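Local coordinates for vacuolar aminopeptidase 1 (PDB 5JGF), which removes N-terminal amino acids, preferably neutral or hydrophobic ones, from peptides in the yeast vacuole as a zinc-dependent dodecamer, its precursor being the major cargo of the cytoplasm-to-vacuole targeting pathway, at residues 42-47 against 59-64; 33-38 against 270-275; 52-57 against 73-78. One frame throughout, in Å; residues are numbered along the deposited sequence.

Contact 1. Residues 42-47 against 59-64; sequences KYLSEK and GKFYTI
Lys-42 and Phe-61 begin a short parallel ladder at the margin of the mixed central sheet, where strand 42-43 joins strand 58-65 as the outermost member. Lys-42 N donates to Lys-60 O in an almost linear bond of 2.8 Å (175° at the hydrogen). Lys-42 O accepts a more bent bond from Tyr-62 N, and Leu-44 N reaches Tyr-62 O at 2.9 Å. The next backbone rung is missing, since Ile-64 N stays 4.4 Å from Leu-44 O and is buried without any partner in the model. A side chain takes its place: Thr-63 OG1, anti to its own backbone N (chi1 -173°), donates to Leu-44 O at 2.6 Å.

On the face carrying the two tyrosines, the edge of the Tyr-43 ring is directed at the face of Tyr-62 in an offset edge-to-face pair, with planes at 63°. Tyr-43 CD2 comes within 3.5 Å of Tyr-62 CE2, while Tyr-43 CA sits over the same ring, toward its rim. The Tyr-62 hydroxyl is hydrogen-bonded to Asp-37 of helix 25-38. Farther on, Tyr-43 OH holds a water that accepts from Glu-46 N and donates to Ile-64 O, tying the departing chain to the strand.

On the other face the extended Lys-42 chain runs beside Phe-61. Leu-44 CD1 packs 3.7 Å from Phe-61 CD2. Glu-46 lays its CG across Thr-63 OG1 and sends its carboxylate to a salt bridge with Arg-65. Backbone bonding that passes into side-chain and water bridges as the chain leaves is how this short edge strand completes one border of the alpha/beta sheet in an M18 zinc aminopeptidase.

Contact 2. Residues 33-38 against 270-275; sequences AELLDK and AMIALI
Helix segments 33-38 and 270-275 run side by side in the same direction, their axes only 6° from parallel and 11.2 Å apart at closest approach. That spacing is wide for helices in contact, and the backbones stay well separated: the nearest pair of CA atoms, Leu-36 and Ile-275, is 7.5 Å apart. The gap is bridged by the ends of apolar side chains, two from the first helix and three from the second.

Leu-36 makes the closer approach. Its CD2 meets Ile-275 CD1 at 3.5 Å, a tight methyl-methyl contact, and the two chains pass at a slant. Ile-275 holds a chi1 of -96°, well away from a staggered position, which suggests some strain in the way its CG1 is set between the helices. The same Leu-36 methyl lies 3.8 Å from Met-271 CE. Met-271 crosses Leu-36 at about a right angle, its chain folded at both chi2 and chi3; the latter, at -48°, turns CE back toward the leucine.

Both helices lie on one face of the central sheet, as part of one of the two helical layers in the three-layer alpha/beta/alpha architecture of zinc exopeptidases. Leu-36 rests on Leu-70 and Ala-72 of strand 69-76, and Met-271 on Val-292 and Leu-294 of strand 289-295, so the interface closes on its sheet side against the strands. Helix 261-278 also carries, near its start, Asp-262, a ligand of both zinc ions.

Leu-35 forms the outer, partly exposed side of the interface. Its CG is anti to the backbone N, and from there CD2 reaches across to Ile-272 CD1 at 4.0 Å, while CG itself is 4.3 Å from Ile-275 CG1. Ile-272 in turn packs against Val-453 of helix 448-468.

Contact 3. Residues 52-57 against 73-78; sequences DSIGED and FILGKN
Glu-56 O and Lys-77 O share one water, which donates to both: its oxygen lies 2.5 Å from Glu-56 O and 2.6 Å from Lys-77 O. Two carbonyl oxygens cannot bond to each other, and the water joins them by giving a proton to each. Glu-56 O also receives the aliphatic start of Lys-77, whose CG comes to 3.3 Å and whose CA makes a CA-H...O contact with it.

Lys-77 then continues as a fully extended chain, CG anti to the backbone N (chi1 175°), alongside Asp-57, which points the same way. Asp-57 OD1 is 3.6 Å from Lys-77 CD and 4.1 Å from Lys-77 NZ, so the opposite charges are near but beyond a salt bridge. Glu-284 brings a second carboxylate close to Asp-57.

Deeper in, the contact turns apolar. Ile-54 puts CG2 across Leu-75 CD2 at 4.2 Å, the two side chains crossing at about a right angle, and sets CD1 at the edge of the Phe-73 ring, near its plane. Phe-73 and Leu-75 project from the same face of strand 69-76 toward helix 312-324, and Ile-54 joins them there by touching Ser-320.

The loop leading into strand 58-65 is thus held by hydrophobic contact inside and a water bridge outside. Lys-77 probably eases the proximity of the Asp-57 and Glu-284 carboxylates through its field, without pairing directly with Asp-57.

The three contacts gather on one side of the chain's centre. Contacts 1 and 3, with centres 12 Å apart, are joined through the sheet itself: strands 58-65 and 69-76 are antiparallel neighbours, with Phe-61 O 2.8 Å from Phe-73 N. Contact 2 lies on the opposite face from the side chains of Phe-73 and Leu-75; it meets contact 1 where Tyr-62 CG packs 3.7 Å from Leu-36 CD1, and contact 3 where Leu-274 CD1 touches Ile-74 CD1. Contact 2 is nearer the catalytic metals: the Met-271 side chain is about 12 Å from that of the zinc ligand His-91, whereas contacts 1 and 3 lie away from the annotated sites.

Contact 1. Residues 42-47 against 59-64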
ATOM      1  N   LYS D  42     -65.701 -11.466   9.168  1.00 19.97           N
ATOM      2  CA  LYS D  42     -65.921 -11.029  10.540  1.00 20.51           C
ATOM      3  C   LYS D  42     -64.619 -10.847  11.310  1.00 18.60           C
ATOM      4  O   LYS D  42     -63.794 -11.755  11.367  1.00 17.35           O
ATOM      5  CB  LYS D  42     -66.811 -12.046  11.254  1.00 24.54           C
ATOM      6  CG  LYS D  42     -67.044 -11.787  12.734  1.00 31.02           C
ATOM      7  CD  LYS D  42     -67.835 -12.944  13.333  1.00 36.43           C
ATOM      8  CE  LYS D  42     -68.022 -12.803  14.833  1.00 39.86           C
ATOM      9  NZ  LYS D  42     -68.665 -14.023  15.400  1.00 42.95           N
ATOM     10  N   TYR D  43     -64.441  -9.674  11.906  1.00 18.96           N
ATOM     11  CA  TYR D  43     -63.237  -9.406  12.683  1.00 19.33           C
ATOM     12  C   TYR D  43     -63.274 -10.092  14.037  1.00 20.79           C
ATOM     13  O   TYR D  43     -64.277 -10.029  14.749  1.00 20.75           O
ATOM     14  CB  TYR D  43     -63.044  -7.902  12.895  1.00 19.62           C
ATOM     15  CG  TYR D  43     -61.933  -7.588  13.876  1.00 21.58           C
ATOM     16  CD1 TYR D  43     -62.211  -7.322  15.218  1.00 22.22           C
ATOM     17  CD2 TYR D  43     -60.598  -7.608  13.471  1.00 20.33           C
ATOM     18  CE1 TYR D  43     -61.182  -7.085  16.136  1.00 22.62           C
ATOM     19  CE2 TYR D  43     -59.566  -7.375  14.377  1.00 22.19           C
ATOM     20  CZ  TYR D  43     -59.864  -7.113  15.705  1.00 22.90           C
ATOM     21  OH  TYR D  43     -58.844  -6.878  16.599  1.00 26.01           O
ATOM     22  N   LEU D  44     -62.169 -10.745  14.385  1.00 18.64           N
ATOM     23  CA  LEU D  44     -62.039 -11.439  15.659  1.00 19.49           C
ATOM     24  C   LEU D  44     -60.832 -10.878  16.407  1.00 21.10           C
ATOM     25  O   LEU D  44     -59.741 -10.779  15.850  1.00 18.30           O
ATOM     26  CB  LEU D  44     -61.828 -12.934  15.435  1.00 20.04           C
ATOM     27  CG  LEU D  44     -62.898 -13.716  14.669  1.00 21.26           C
ATOM     28  CD1 LEU D  44     -62.466 -15.171  14.562  1.00 20.88           C
ATOM     29  CD2 LEU D  44     -64.240 -13.607  15.386  1.00 22.27           C
ATOM     30  N   SER D  45     -61.030 -10.513  17.668  1.00 20.76           N
ATOM     31  CA  SER D  45     -59.941  -9.974  18.475  1.00 20.09           C
ATOM     32  C   SER D  45     -59.086 -11.094  19.051  1.00 20.65           C
ATOM     33  O   SER D  45     -59.610 -12.089  19.547  1.00 19.49           O
ATOM     34  CB  SER D  45     -60.497  -9.134  19.625  1.00 20.59           C
ATOM     35  OG  SER D  45     -59.454  -8.727  20.489  1.00 22.79           O
ATOM     36  N   GLU D  46     -57.769 -10.928  18.983  1.00 19.30           N
ATOM     37  CA  GLU D  46     -56.847 -11.921  19.519  1.00 20.05           C
ATOM     38  C   GLU D  46     -56.971 -12.046  21.032  1.00 19.00           C
ATOM     39  O   GLU D  46     -56.657 -13.087  21.603  1.00 18.51           O
ATOM     40  CB  GLU D  46     -55.400 -11.532  19.220  1.00 21.20           C
ATOM     41  CG  GLU D  46     -54.839 -12.015  17.920  1.00 23.00           C
ATOM     42  CD  GLU D  46     -53.322 -12.038  17.968  1.00 23.52           C
ATOM     43  OE1 GLU D  46     -52.721 -10.993  18.298  1.00 24.56           O
ATOM     44  OE2 GLU D  46     -52.738 -13.102  17.689  1.00 25.08           O
ATOM     45  N   LYS D  47     -57.418 -10.973  21.674  1.00 20.71           N
ATOM     46  CA  LYS D  47     -57.536 -10.939  23.126  1.00 22.18           C
ATOM     47  C   LYS D  47     -58.715 -11.691  23.736  1.00 22.58           C
ATOM     48  O   LYS D  47     -58.836 -11.766  24.957  1.00 22.14           O
ATOM     49  CB  LYS D  47     -57.551  -9.486  23.602  1.00 24.15           C
ATOM     50  CG  LYS D  47     -56.214  -8.778  23.439  1.00 26.87           C
ATOM     51  CD  LYS D  47     -56.303  -7.326  23.876  1.00 31.90           C
ATOM     52  CE  LYS D  47     -54.930  -6.674  23.907  1.00 36.11           C
ATOM     53  NZ  LYS D  47     -54.239  -6.791  22.596  1.00 39.65           N
ATOM     54  N   GLY D  59     -66.888 -20.157   8.333  1.00 19.51           N
ATOM     55  CA  GLY D  59     -67.176 -18.797   7.920  1.00 19.65           C
ATOM     56  C   GLY D  59     -65.966 -18.019   7.443  1.00 19.77           C
ATOM     57  O   GLY D  59     -64.898 -18.586   7.209  1.00 20.16           O
ATOM     58  N   LYS D  60     -66.148 -16.712   7.296  1.00 18.59           N
ATOM     59  CA  LYS D  60     -65.090 -15.818   6.842  1.00 18.62           C
ATOM     60  C   LYS D  60     -64.704 -14.878   7.977  1.00 18.66           C
ATOM     61  O   LYS D  60     -65.545 -14.139   8.496  1.00 18.57           O
ATOM     62  CB  LYS D  60     -65.578 -15.016   5.634  1.00 17.07           C
ATOM     63  CG  LYS D  60     -65.973 -15.894   4.458  1.00 18.02           C
ATOM     64  CD  LYS D  60     -66.646 -15.096   3.356  1.00 20.37           C
ATOM     65  CE  LYS D  60     -67.137 -16.011   2.240  1.00 22.21           C
ATOM     66  NZ  LYS D  60     -67.954 -15.262   1.245  1.00 21.60           N
ATOM     67  N   PHE D  61     -63.432 -14.911   8.367  1.00 17.92           N
ATOM     68  CA  PHE D  61     -62.958 -14.066   9.456  1.00 17.33           C
ATOM     69  C   PHE D  61     -61.573 -13.487   9.194  1.00 17.03           C
ATOM     70  O   PHE D  61     -60.922 -13.789   8.193  1.00 14.98           O
ATOM     71  CB  PHE D  61     -62.870 -14.862  10.764  1.00 19.41           C
ATOM     72  CG  PHE D  61     -64.021 -15.803  11.002  1.00 20.87           C
ATOM     73  CD1 PHE D  61     -64.065 -17.046  10.378  1.00 19.57           C
ATOM     74  CD2 PHE D  61     -65.052 -15.451  11.865  1.00 21.94           C
ATOM     75  CE1 PHE D  61     -65.120 -17.925  10.610  1.00 22.68           C
ATOM     76  CE2 PHE D  61     -66.114 -16.327  12.102  1.00 21.49           C
ATOM     77  CZ  PHE D  61     -66.145 -17.563  11.474  1.00 21.35           C
ATOM     78  N   TYR D  62     -61.136 -12.643  10.118  1.00 16.92           N
ATOM     79  CA  TYR D  62     -59.801 -12.068  10.062  1.00 16.57           C
ATOM     80  C   TYR D  62     -59.491 -11.484  11.427  1.00 17.16           C
ATOM     81  O   TYR D  62     -60.398 -11.143  12.187  1.00 16.48           O
ATOM     82  CB  TYR D  62     -59.676 -10.993   8.969  1.00 15.18           C
ATOM     83  CG  TYR D  62     -60.292  -9.644   9.278  1.00 16.79           C
ATOM     84  CD1 TYR D  62     -61.649  -9.401   9.058  1.00 16.14           C
ATOM     85  CD2 TYR D  62     -59.507  -8.594   9.758  1.00 15.69           C
ATOM     86  CE1 TYR D  62     -62.204  -8.148   9.300  1.00 16.91           C
ATOM     87  CE2 TYR D  62     -60.052  -7.338  10.005  1.00 17.66           C
ATOM     88  CZ  TYR D  62     -61.400  -7.121   9.773  1.00 17.61           C
ATOM     89  OH  TYR D  62     -61.936  -5.879  10.005  1.00 18.90           O
ATOM     90  N   THR D  63     -58.205 -11.410  11.753  1.00 15.23           N
ATOM     91  CA  THR D  63     -57.784 -10.847  13.022  1.00 14.31           C
ATOM     92  C   THR D  63     -56.555  -9.994  12.753  1.00 15.47           C
ATOM     93  O   THR D  63     -55.935 -10.100  11.690  1.00 14.64           O
ATOM     94  CB  THR D  63     -57.451 -11.947  14.058  1.00 14.56           C
ATOM     95  OG1 THR D  63     -57.214 -11.341  15.334  1.00 15.19           O
ATOM     96  CG2 THR D  63     -56.213 -12.740  13.634  1.00 15.41           C
ATOM     97  N   ILE D  64     -56.209  -9.144  13.709  1.00 14.76           N
ATOM     98  CA  ILE D  64     -55.065  -8.264  13.552  1.00 14.50           C
ATOM     99  C   ILE D  64     -54.241  -8.250  14.824  1.00 16.16           C
ATOM    100  O   ILE D  64     -54.784  -8.294  15.928  1.00 14.31           O
ATOM    101  CB  ILE D  64     -55.522  -6.823  13.239  1.00 16.19           C
ATOM    102  CG1 ILE D  64     -56.348  -6.816  11.950  1.00 15.67           C
ATOM    103  CG2 ILE D  64     -54.309  -5.899  13.099  1.00 16.74           C
ATOM    104  CD1 ILE D  64     -56.981  -5.476  11.639  1.00 19.29           C
TER
HETATM  105  O   HOH W   1     -56.778  -8.574  17.643  1.00 29.20           O

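Contact 2. Residues 33-38 against 270-275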
ATOM      1  N   ALA D  33     -58.420  -4.400   6.212  1.00 17.66           N
ATOM      2  CA  ALA D  33     -59.449  -4.696   7.203  1.00 17.97           C
ATOM      3  C   ALA D  33     -60.772  -4.137   6.713  1.00 20.55           C
ATOM      4  O   ALA D  33     -61.816  -4.781   6.825  1.00 18.85           O
ATOM      5  CB  ALA D  33     -59.086  -4.067   8.545  1.00 18.29           C
ATOM      6  N   GLU D  34     -60.717  -2.929   6.169  1.00 20.74           N
ATOM      7  CA  GLU D  34     -61.904  -2.263   5.655  1.00 23.37           C
ATOM      8  C   GLU D  34     -62.476  -3.019   4.466  1.00 23.16           C
ATOM      9  O   GLU D  34     -63.697  -3.159   4.335  1.00 21.46           O
ATOM     10  CB  GLU D  34     -61.547  -0.840   5.249  1.00 28.03           C
ATOM     11  CG  GLU D  34     -62.735   0.026   4.905  1.00 38.62           C
ATOM     12  CD  GLU D  34     -62.327   1.482   4.710  1.00 44.48           C
ATOM     13  OE1 GLU D  34     -63.002   2.231   3.980  1.00 48.25           O
ATOM     14  OE2 GLU D  34     -61.306   1.894   5.288  1.00 48.29           O
ATOM     15  N   LEU D  35     -61.588  -3.509   3.606  1.00 19.34           N
ATOM     16  CA  LEU D  35     -61.986  -4.269   2.426  1.00 20.46           C
ATOM     17  C   LEU D  35     -62.630  -5.586   2.850  1.00 19.40           C
ATOM     18  O   LEU D  35     -63.633  -6.018   2.273  1.00 19.59           O
ATOM     19  CB  LEU D  35     -60.760  -4.557   1.554  1.00 21.54           C
ATOM     20  CG  LEU D  35     -61.010  -5.331   0.257  1.00 24.14           C
ATOM     21  CD1 LEU D  35     -61.891  -4.494  -0.663  1.00 26.25           C
ATOM     22  CD2 LEU D  35     -59.679  -5.654  -0.420  1.00 24.91           C
ATOM     23  N   LEU D  36     -62.038  -6.224   3.854  1.00 16.79           N
ATOM     24  CA  LEU D  36     -62.560  -7.486   4.367  1.00 19.55           C
ATOM     25  C   LEU D  36     -63.933  -7.276   5.007  1.00 19.59           C
ATOM     26  O   LEU D  36     -64.831  -8.105   4.838  1.00 19.23           O
ATOM     27  CB  LEU D  36     -61.584  -8.086   5.384  1.00 16.88           C
ATOM     28  CG  LEU D  36     -60.286  -8.619   4.768  1.00 16.28           C
ATOM     29  CD1 LEU D  36     -59.223  -8.768   5.846  1.00 14.34           C
ATOM     30  CD2 LEU D  36     -60.555  -9.951   4.078  1.00 16.62           C
ATOM     31  N   ASP D  37     -64.091  -6.175   5.742  1.00 20.45           N
ATOM     32  CA  ASP D  37     -65.375  -5.869   6.375  1.00 21.88           C
ATOM     33  C   ASP D  37     -66.440  -5.774   5.289  1.00 22.95           C
ATOM     34  O   ASP D  37     -67.511  -6.367   5.393  1.00 22.44           O
ATOM     35  CB  ASP D  37     -65.336  -4.527   7.114  1.00 23.66           C
ATOM     36  CG  ASP D  37     -64.516  -4.568   8.385  1.00 25.04           C
ATOM     37  OD1 ASP D  37     -64.321  -5.664   8.951  1.00 24.04           O
ATOM     38  OD2 ASP D  37     -64.082  -3.486   8.831  1.00 27.05           O
ATOM     39  N   LYS D  38     -66.129  -5.012   4.247  1.00 23.80           N
ATOM     40  CA  LYS D  38     -67.044  -4.818   3.134  1.00 26.62           C
ATOM     41  C   LYS D  38     -67.432  -6.131   2.466  1.00 26.27           C
ATOM     42  O   LYS D  38     -68.536  -6.265   1.940  1.00 26.40           O
ATOM     43  CB  LYS D  38     -66.417  -3.875   2.101  1.00 30.68           C
ATOM     44  CG  LYS D  38     -67.146  -3.857   0.770  1.00 37.95           C
ATOM     45  CD  LYS D  38     -66.614  -2.784  -0.160  1.00 44.94           C
ATOM     46  CE  LYS D  38     -67.311  -2.868  -1.511  1.00 50.23           C
ATOM     47  NZ  LYS D  38     -67.311  -1.563  -2.223  1.00 54.84           N
ATOM     48  N   ALA D 270     -52.431 -10.800  -3.490  1.00 14.27           N
ATOM     49  CA  ALA D 270     -52.922 -11.956  -2.745  1.00 15.08           C
ATOM     50  C   ALA D 270     -54.266 -11.678  -2.070  1.00 15.46           C
ATOM     51  O   ALA D 270     -55.167 -12.520  -2.110  1.00 15.97           O
ATOM     52  CB  ALA D 270     -51.890 -12.393  -1.703  1.00 11.56           C
ATOM     53  N   MET D 271     -54.407 -10.508  -1.453  1.00 16.95           N
ATOM     54  CA  MET D 271     -55.660 -10.161  -0.782  1.00 17.63           C
ATOM     55  C   MET D 271     -56.813 -10.002  -1.770  1.00 18.60           C
ATOM     56  O   MET D 271     -57.931 -10.454  -1.508  1.00 17.63           O
ATOM     57  CB  MET D 271     -55.514  -8.871   0.030  1.00 18.51           C
ATOM     58  CG  MET D 271     -54.777  -9.032   1.351  1.00 21.35           C
ATOM     59  SD  MET D 271     -55.498 -10.285   2.460  1.00 28.14           S
ATOM     60  CE  MET D 271     -57.167  -9.872   2.423  1.00 21.43           C
ATOM     61  N   ILE D 272     -56.549  -9.359  -2.902  1.00 17.23           N
ATOM     62  CA  ILE D 272     -57.589  -9.175  -3.905  1.00 18.15           C
ATOM     63  C   ILE D 272     -58.009 -10.544  -4.424  1.00 16.56           C
ATOM     64  O   ILE D 272     -59.193 -10.805  -4.635  1.00 17.87           O
ATOM     65  CB  ILE D 272     -57.094  -8.296  -5.077  1.00 18.19           C
ATOM     66  CG1 ILE D 272     -56.838  -6.869  -4.581  1.00 19.99           C
ATOM     67  CG2 ILE D 272     -58.117  -8.285  -6.205  1.00 20.11           C
ATOM     68  CD1 ILE D 272     -58.061  -6.182  -4.001  1.00 20.78           C
ATOM     69  N   ALA D 273     -57.037 -11.429  -4.617  1.00 16.97           N
ATOM     70  CA  ALA D 273     -57.339 -12.771  -5.095  1.00 17.05           C
ATOM     71  C   ALA D 273     -58.228 -13.488  -4.082  1.00 18.52           C
ATOM     72  O   ALA D 273     -59.192 -14.159  -4.455  1.00 17.73           O
ATOM     73  CB  ALA D 273     -56.054 -13.554  -5.311  1.00 16.28           C
ATOM     74  N   LEU D 274     -57.902 -13.344  -2.799  1.00 17.06           N
ATOM     75  CA  LEU D 274     -58.682 -13.985  -1.743  1.00 18.70           C
ATOM     76  C   LEU D 274     -60.126 -13.479  -1.752  1.00 19.67           C
ATOM     77  O   LEU D 274     -61.067 -14.263  -1.629  1.00 19.16           O
ATOM     78  CB  LEU D 274     -58.063 -13.708  -0.369  1.00 16.13           C
ATOM     79  CG  LEU D 274     -58.843 -14.313   0.806  1.00 16.88           C
ATOM     80  CD1 LEU D 274     -58.699 -15.825   0.769  1.00 15.02           C
ATOM     81  CD2 LEU D 274     -58.332 -13.763   2.129  1.00 18.73           C
ATOM     82  N   ILE D 275     -60.290 -12.166  -1.890  1.00 20.09           N
ATOM     83  CA  ILE D 275     -61.613 -11.554  -1.911  1.00 23.67           C
ATOM     84  C   ILE D 275     -62.416 -12.003  -3.130  1.00 23.87           C
ATOM     85  O   ILE D 275     -63.597 -12.336  -3.008  1.00 24.67           O
ATOM     86  CB  ILE D 275     -61.506 -10.002  -1.871  1.00 25.56           C
ATOM     87  CG1 ILE D 275     -61.652  -9.513  -0.426  1.00 27.43           C
ATOM     88  CG2 ILE D 275     -62.585  -9.361  -2.736  1.00 28.59           C
ATOM     89  CD1 ILE D 275     -60.689 -10.143   0.542  1.00 29.55           C
TER

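Contact 3. Residues 52-57 against 73-78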
ATOM      1  N   ASP D  52     -66.650 -19.175  21.033  1.00 30.57           N
ATOM      2  CA  ASP D  52     -68.017 -18.737  20.758  1.00 31.99           C
ATOM      3  C   ASP D  52     -68.166 -17.807  19.558  1.00 31.56           C
ATOM      4  O   ASP D  52     -69.273 -17.346  19.263  1.00 32.59           O
ATOM      5  CB  ASP D  52     -68.624 -18.055  21.989  1.00 34.28           C
ATOM      6  CG  ASP D  52     -68.886 -19.024  23.129  1.00 34.86           C
ATOM      7  OD1 ASP D  52     -68.996 -20.240  22.869  1.00 35.85           O
ATOM      8  OD2 ASP D  52     -68.997 -18.566  24.284  1.00 36.54           O
ATOM      9  N   SER D  53     -67.067 -17.523  18.868  1.00 28.46           N
ATOM     10  CA  SER D  53     -67.120 -16.642  17.705  1.00 26.48           C
ATOM     11  C   SER D  53     -67.100 -17.441  16.412  1.00 24.32           C
ATOM     12  O   SER D  53     -67.605 -16.992  15.384  1.00 23.98           O
ATOM     13  CB  SER D  53     -65.947 -15.661  17.721  1.00 27.55           C
ATOM     14  OG  SER D  53     -66.067 -14.750  18.799  1.00 29.95           O
ATOM     15  N   ILE D  54     -66.507 -18.627  16.471  1.00 24.02           N
ATOM     16  CA  ILE D  54     -66.427 -19.498  15.310  1.00 24.34           C
ATOM     17  C   ILE D  54     -67.231 -20.761  15.607  1.00 26.06           C
ATOM     18  O   ILE D  54     -66.914 -21.497  16.537  1.00 27.11           O
ATOM     19  CB  ILE D  54     -64.964 -19.882  15.002  1.00 24.43           C
ATOM     20  CG1 ILE D  54     -64.169 -18.621  14.651  1.00 23.22           C
ATOM     21  CG2 ILE D  54     -64.913 -20.881  13.859  1.00 23.93           C
ATOM     22  CD1 ILE D  54     -62.695 -18.870  14.422  1.00 23.95           C
ATOM     23  N   GLY D  55     -68.281 -20.995  14.828  1.00 27.88           N
ATOM     24  CA  GLY D  55     -69.101 -22.175  15.034  1.00 28.19           C
ATOM     25  C   GLY D  55     -68.786 -23.271  14.031  1.00 28.52           C
ATOM     26  O   GLY D  55     -67.853 -23.142  13.239  1.00 28.06           O
ATOM     27  N   GLU D  56     -69.565 -24.352  14.050  1.00 27.56           N
ATOM     28  CA  GLU D  56     -69.319 -25.458  13.132  1.00 26.90           C
ATOM     29  C   GLU D  56     -69.628 -25.130  11.677  1.00 24.74           C
ATOM     30  O   GLU D  56     -69.236 -25.876  10.783  1.00 23.16           O
ATOM     31  CB  GLU D  56     -70.079 -26.711  13.571  1.00 30.51           C
ATOM     32  CG  GLU D  56     -71.490 -26.478  14.040  1.00 35.63           C
ATOM     33  CD  GLU D  56     -72.122 -27.739  14.600  1.00 39.83           C
ATOM     34  OE1 GLU D  56     -73.359 -27.875  14.502  1.00 41.88           O
ATOM     35  OE2 GLU D  56     -71.383 -28.584  15.145  1.00 41.26           O
ATOM     36  N   ASP D  57     -70.325 -24.025  11.427  1.00 24.07           N
ATOM     37  CA  ASP D  57     -70.627 -23.642  10.048  1.00 26.25           C
ATOM     38  C   ASP D  57     -69.400 -22.978   9.424  1.00 24.60           C
ATOM     39  O   ASP D  57     -69.376 -22.689   8.225  1.00 24.36           O
ATOM     40  CB  ASP D  57     -71.797 -22.661   9.986  1.00 30.20           C
ATOM     41  CG  ASP D  57     -73.125 -23.296  10.376  1.00 34.74           C
ATOM     42  OD1 ASP D  57     -73.435 -24.395   9.869  1.00 35.13           O
ATOM     43  OD2 ASP D  57     -73.867 -22.683  11.171  1.00 38.57           O
ATOM     44  N   PHE D  73     -59.063 -15.363   6.854  1.00 16.77           N
ATOM     45  CA  PHE D  73     -59.253 -16.762   6.526  1.00 15.09           C
ATOM     46  C   PHE D  73     -60.698 -17.164   6.272  1.00 16.29           C
ATOM     47  O   PHE D  73     -61.639 -16.507   6.724  1.00 15.57           O
ATOM     48  CB  PHE D  73     -58.633 -17.648   7.615  1.00 16.62           C
ATOM     49  CG  PHE D  73     -59.149 -17.380   9.008  1.00 19.94           C
ATOM     50  CD1 PHE D  73     -60.076 -18.236   9.598  1.00 20.49           C
ATOM     51  CD2 PHE D  73     -58.674 -16.298   9.747  1.00 18.59           C
ATOM     52  CE1 PHE D  73     -60.517 -18.024  10.910  1.00 20.66           C
ATOM     53  CE2 PHE D  73     -59.108 -16.078  11.057  1.00 20.82           C
ATOM     54  CZ  PHE D  73     -60.031 -16.944  11.639  1.00 17.58           C
ATOM     55  N   ILE D  74     -60.844 -18.245   5.516  1.00 16.41           N
ATOM     56  CA  ILE D  74     -62.141 -18.798   5.157  1.00 16.82           C
ATOM     57  C   ILE D  74     -62.116 -20.254   5.603  1.00 17.51           C
ATOM     58  O   ILE D  74     -61.274 -21.032   5.154  1.00 18.02           O
ATOM     59  CB  ILE D  74     -62.362 -18.742   3.636  1.00 17.25           C
ATOM     60  CG1 ILE D  74     -62.115 -17.319   3.127  1.00 16.28           C
ATOM     61  CG2 ILE D  74     -63.785 -19.190   3.298  1.00 17.29           C
ATOM     62  CD1 ILE D  74     -62.126 -17.200   1.614  1.00 19.28           C
ATOM     63  N   LEU D  75     -63.037 -20.613   6.492  1.00 17.07           N
ATOM     64  CA  LEU D  75     -63.112 -21.969   7.019  1.00 17.06           C
ATOM     65  C   LEU D  75     -64.427 -22.625   6.610  1.00 19.24           C
ATOM     66  O   LEU D  75     -65.504 -22.128   6.937  1.00 18.95           O
ATOM     67  CB  LEU D  75     -62.993 -21.927   8.545  1.00 17.58           C
ATOM     68  CG  LEU D  75     -63.109 -23.227   9.349  1.00 18.41           C
ATOM     69  CD1 LEU D  75     -62.084 -24.252   8.878  1.00 18.53           C
ATOM     70  CD2 LEU D  75     -62.907 -22.908  10.820  1.00 18.45           C
ATOM     71  N   GLY D  76     -64.330 -23.738   5.894  1.00 18.92           N
ATOM     72  CA  GLY D  76     -65.523 -24.429   5.437  1.00 19.60           C
ATOM     73  C   GLY D  76     -66.154 -25.327   6.482  1.00 19.17           C
ATOM     74  O   GLY D  76     -65.461 -25.961   7.275  1.00 19.28           O
ATOM     75  N   LYS D  77     -67.481 -25.385   6.474  1.00 21.07           N
ATOM     76  CA  LYS D  77     -68.220 -26.208   7.421  1.00 21.02           C
ATOM     77  C   LYS D  77     -67.790 -27.667   7.346  1.00 20.11           C
ATOM     78  O   LYS D  77     -67.788 -28.373   8.353  1.00 20.69           O
ATOM     79  CB  LYS D  77     -69.722 -26.106   7.140  1.00 24.20           C
ATOM     80  CG  LYS D  77     -70.580 -27.030   7.990  1.00 26.62           C
ATOM     81  CD  LYS D  77     -72.050 -26.905   7.614  1.00 30.04           C
ATOM     82  CE  LYS D  77     -72.905 -27.907   8.378  1.00 31.50           C
ATOM     83  NZ  LYS D  77     -74.328 -27.867   7.927  1.00 34.44           N
ATOM     84  N   ASN D  78     -67.413 -28.112   6.153  1.00 20.12           N
ATOM     85  CA  ASN D  78     -67.009 -29.498   5.956  1.00 20.99           C
ATOM     86  C   ASN D  78     -65.505 -29.735   5.971  1.00 20.24           C
ATOM     87  O   ASN D  78     -65.035 -30.795   5.563  1.00 17.87           O
ATOM     88  CB  ASN D  78     -67.600 -30.024   4.649  1.00 23.35           C
ATOM     89  CG  ASN D  78     -69.112 -29.948   4.636  1.00 25.86           C
ATOM     90  OD1 ASN D  78     -69.762 -30.339   5.604  1.00 27.21           O
ATOM     91  ND2 ASN D  78     -69.679 -29.450   3.541  1.00 26.94           N
TER
HETATM   92  O   HOH W   2     -68.564 -28.311  10.838  1.00 25.76           O